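Local coordinates for protein glutamate racemase (Bacillus anthracis, PDB 2DWU) that belongs to the Asp/Glu/hydantoin racemase family, holds D-glutamic acid in a pocket, and carries a potassium ion at a separate metal site, at residues Ala72-Cys77 against Ile217-Ile222; Ala86-Gln89 against Pro95-Gly98. All coordinates share one frame; numbering follows the deposited sequence.

Contact 1. Residues Ala72-Cys77 against Ile217-Ile222. With DGL (D-glutamic acid), chain H.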
# COMPACT_ATOMS: atom_id res chain seq x y z
N ALA B 72 17.96 2.44 4.90
CA ALA B 72 16.89 3.34 4.46
C ALA B 72 16.61 4.33 5.59
O ALA B 72 16.93 4.07 6.74
CB ALA B 72 15.61 2.54 4.14
N LEU B 73 15.99 5.46 5.24
CA LEU B 73 15.64 6.49 6.21
C LEU B 73 14.14 6.78 6.10
O LEU B 73 13.62 6.96 5.00
CB LEU B 73 16.42 7.79 5.90
CG LEU B 73 15.98 9.00 6.75
CD1 LEU B 73 16.26 8.73 8.25
CD2 LEU B 73 16.73 10.23 6.26
N VAL B 74 13.47 6.80 7.25
CA VAL B 74 12.04 7.15 7.28
C VAL B 74 11.91 8.48 8.04
O VAL B 74 12.40 8.63 9.18
CB VAL B 74 11.20 6.09 8.02
CG1 VAL B 74 9.74 6.58 8.17
CG2 VAL B 74 11.23 4.78 7.23
N VAL B 75 11.27 9.46 7.39
CA VAL B 75 11.01 10.76 8.00
C VAL B 75 9.60 10.54 8.53
O VAL B 75 8.61 10.63 7.82
CB VAL B 75 11.03 11.91 6.96
CG1 VAL B 75 10.74 13.26 7.66
CG2 VAL B 75 12.39 11.97 6.34
N ALA B 76 9.54 10.20 9.81
CA ALA B 76 8.27 9.89 10.44
C ALA B 76 7.39 11.10 10.74
O ALA B 76 6.16 10.97 10.91
CB ALA B 76 8.55 9.12 11.75
N CYS B 77 8.02 12.27 10.82
CA CYS B 77 7.33 13.52 11.13
C CYS B 77 6.77 14.16 9.86
O CYS B 77 7.52 14.41 8.93
CB CYS B 77 8.36 14.47 11.77
SG CYS B 77 7.73 16.09 12.20
N ILE B 217 3.79 0.13 5.02
CA ILE B 217 3.62 -0.72 3.86
C ILE B 217 4.39 -0.13 2.66
O ILE B 217 4.91 -0.87 1.85
CB ILE B 217 2.12 -1.00 3.55
CG1 ILE B 217 2.02 -2.08 2.48
CG2 ILE B 217 1.37 0.28 3.19
CD1 ILE B 217 0.64 -2.71 2.39
N GLU B 218 4.51 1.20 2.58
CA GLU B 218 5.28 1.81 1.51
C GLU B 218 6.75 1.41 1.64
O GLU B 218 7.41 1.05 0.67
CB GLU B 218 5.15 3.35 1.55
CG GLU B 218 5.88 4.04 0.40
CD GLU B 218 4.99 4.86 -0.54
OE1 GLU B 218 3.75 4.66 -0.64
OE2 GLU B 218 5.58 5.72 -1.23
N LEU B 219 7.28 1.48 2.87
CA LEU B 219 8.66 1.06 3.11
C LEU B 219 8.83 -0.43 2.73
O LEU B 219 9.81 -0.80 2.06
CB LEU B 219 9.00 1.25 4.61
CG LEU B 219 10.38 0.75 5.04
CD1 LEU B 219 11.48 1.53 4.32
CD2 LEU B 219 10.50 0.89 6.55
N SER B 220 7.88 -1.27 3.15
CA SER B 220 7.94 -2.69 2.83
C SER B 220 8.04 -2.91 1.30
O SER B 220 8.88 -3.67 0.81
CB SER B 220 6.70 -3.41 3.43
OG SER B 220 6.70 -4.80 3.09
N THR B 221 7.21 -2.20 0.55
CA THR B 221 7.17 -2.30 -0.88
C THR B 221 8.53 -1.94 -1.50
O THR B 221 9.05 -2.66 -2.36
CB THR B 221 6.09 -1.33 -1.45
OG1 THR B 221 4.81 -1.65 -0.91
CG2 THR B 221 6.07 -1.42 -2.98
N ILE B 222 9.11 -0.84 -1.03
CA ILE B 222 10.37 -0.38 -1.56
C ILE B 222 11.53 -1.28 -1.17
O ILE B 222 12.38 -1.59 -2.00
CB ILE B 222 10.63 1.08 -1.15
CG1 ILE B 222 9.63 2.00 -1.87
CG2 ILE B 222 12.04 1.53 -1.59
CD1 ILE B 222 9.57 3.40 -1.25
N DGL H . 5.62 15.08 14.58
CA DGL H . 4.89 16.31 14.14
C DGL H . 4.16 16.05 12.87
O DGL H . 3.75 16.96 12.16
CB DGL H . 3.88 16.75 15.24
CG DGL H . 4.69 17.46 16.35
CD DGL H . 5.40 18.69 15.96
OE1 DGL H . 4.84 19.75 15.69
OE2 DGL H . 6.71 18.59 15.88
OXT DGL H . 3.99 14.81 12.53

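Contact 2. Residues Ala86-Gln89 against Pro95-Gly98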
# COMPACT_ATOMS: atom_id res chain seq x y z
N ALA B 86 12.35 16.46 -0.07
CA ALA B 86 13.03 16.61 -1.36
C ALA B 86 14.52 16.80 -1.17
O ALA B 86 15.33 16.20 -1.89
CB ALA B 86 12.45 17.81 -2.13
N ALA B 87 14.89 17.61 -0.18
CA ALA B 87 16.31 17.87 0.08
C ALA B 87 17.04 16.60 0.50
O ALA B 87 18.18 16.36 0.08
CB ALA B 87 16.44 18.92 1.15
N LEU B 88 16.38 15.79 1.32
CA LEU B 88 16.98 14.54 1.78
C LEU B 88 17.12 13.51 0.67
O LEU B 88 18.15 12.85 0.57
CB LEU B 88 16.13 13.94 2.91
CG LEU B 88 16.18 14.66 4.26
CD1 LEU B 88 15.14 14.04 5.20
CD2 LEU B 88 17.56 14.56 4.85
N GLN B 89 16.10 13.38 -0.17
CA GLN B 89 16.14 12.40 -1.24
C GLN B 89 17.25 12.74 -2.22
O GLN B 89 17.86 11.85 -2.81
CB GLN B 89 14.78 12.31 -1.93
CG GLN B 89 13.71 11.78 -0.99
CD GLN B 89 12.36 11.61 -1.64
OE1 GLN B 89 11.93 12.43 -2.46
NE2 GLN B 89 11.65 10.54 -1.26
N PRO B 95 17.37 4.85 0.17
CA PRO B 95 15.96 5.23 -0.00
C PRO B 95 15.50 6.07 1.19
O PRO B 95 15.78 5.72 2.34
CB PRO B 95 15.23 3.89 0.00
CG PRO B 95 16.25 2.92 -0.49
CD PRO B 95 17.53 3.39 0.16
N VAL B 96 14.79 7.15 0.92
CA VAL B 96 14.27 8.01 1.97
C VAL B 96 12.75 7.99 1.78
O VAL B 96 12.23 8.37 0.72
CB VAL B 96 14.78 9.48 1.87
CG1 VAL B 96 14.17 10.28 3.04
CG2 VAL B 96 16.31 9.54 1.98
N ILE B 97 12.04 7.51 2.79
CA ILE B 97 10.58 7.39 2.73
C ILE B 97 9.96 8.38 3.71
O ILE B 97 10.26 8.34 4.92
CB ILE B 97 10.11 5.95 3.13
CG1 ILE B 97 10.46 4.92 2.03
CG2 ILE B 97 8.60 5.92 3.27
CD1 ILE B 97 11.94 4.61 1.86
N GLY B 98 9.12 9.27 3.21
CA GLY B 98 8.44 10.25 4.04
C GLY B 98 7.05 9.74 4.34
O GLY B 98 6.56 8.79 3.71

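Contact 1. Residues Ala72-Cys77 against Ile217-Ile222
Val74, on strand 70-75, faces Leu219, on helix 211-226, with their CA atoms 8.1 Å apart. This is helix-on-sheet packing in an alpha/beta fold: the helix lies against one face of a six-stranded parallel sheet. Leu219 carries the helix side of the contact. With CG anti to the backbone N (chi1 175°), its side chain reaches out to the strand, where its two methyls meet different residues. CD2 touches CG2 of Val74 at 4.0 Å, the two side chains crossing at a slant. CD1 comes within 4.3 Å of CB of Ala72. Ala72 and Val74 both point toward the helix, as alternate residues of a strand do, while Leu73 points away. The contact is buried and wholly apolar. Leu30 and Ile97 also touch Leu219, and Val74 packs on Val22 and Ile26 of helix 20-29.

Within the helix, Ile217 O accepts two bonds from one residue, reached from opposite faces of its carbonyl plane: Thr221 N at 3.0 Å and Thr221 OG1 at 2.9 Å. The next residue, Glu218, forms a salt bridge with Arg105 of the same chain, while Ser220 OG is hydrogen-bonded to Arg105 of the second subunit. Beyond the strand end, Cys77 N-caps the following helix and lines the ligand pocket, where its SG lies 3.3 Å from N of D-glutamic acid.

Contact 2. Residues Ala86-Gln89 against Pro95-Gly98
The beta-alpha-beta unit made of strand 70-75, helix 78-91 and strand 96-98 is closed here, near the end of its helix. Gln89 and Leu88 of the helix meet Val96, the first residue of the second strand. The CA atoms of Gln89 and Val96 are 5.8 Å apart. Val96 points toward the helix and contributes about half of the buried surface. Its CG1 packs on CB of Leu88 at 4.2 Å, and its CG2 lies 4.0 Å from the carbonyl O of Leu88. Leu88 also reaches across to Val58, Phe59 and Val62 of helix 51-65.

Gln89 adds both an apolar and a polar contact. Its CG is anti to the carbonyl carbon (chi1 -65°) and rests on CB of Val96 at 3.8 Å. From there the chain runs on extended, which carries the amide past the valine to the backbone. NE2 then donates to Val96 O at 3.0 Å, with an N-H...O angle of 162°. The acceptor lies in the plane of the Gln89 amide, but the donor sits 27° off the carbonyl plane of Val96.

Strand 96-98 is outermost in the sheet within this chain. The backbone of Ile97 faces strand 70-75, so Val96 O points to the outer side. The glutamine amide therefore gives this edge carbonyl a donor where no further strand of the chain supplies one.

Contacts 1 and 2 lie on opposite faces of the same sheet, near its 96-98 edge, with centres about 10 Å apart. Strands 70-75 and 96-98 are direct neighbours there: Ile97 N lies 2.8 Å from Leu73 O, and Val75 N lies 2.9 Å from Ile97 O, both probable hydrogen bonds. Val75 also joins contact 2 through its CG2, which is 3.6 Å from CD1 of Leu88. Along the chain, contact 2 is nested inside the loop closed by contact 1. Only contact 1 includes a pocket residue, Cys77, which directly precedes helix 78-91. In contact 2, the Leu88 side chain stays about 13 Å from D-glutamic acid.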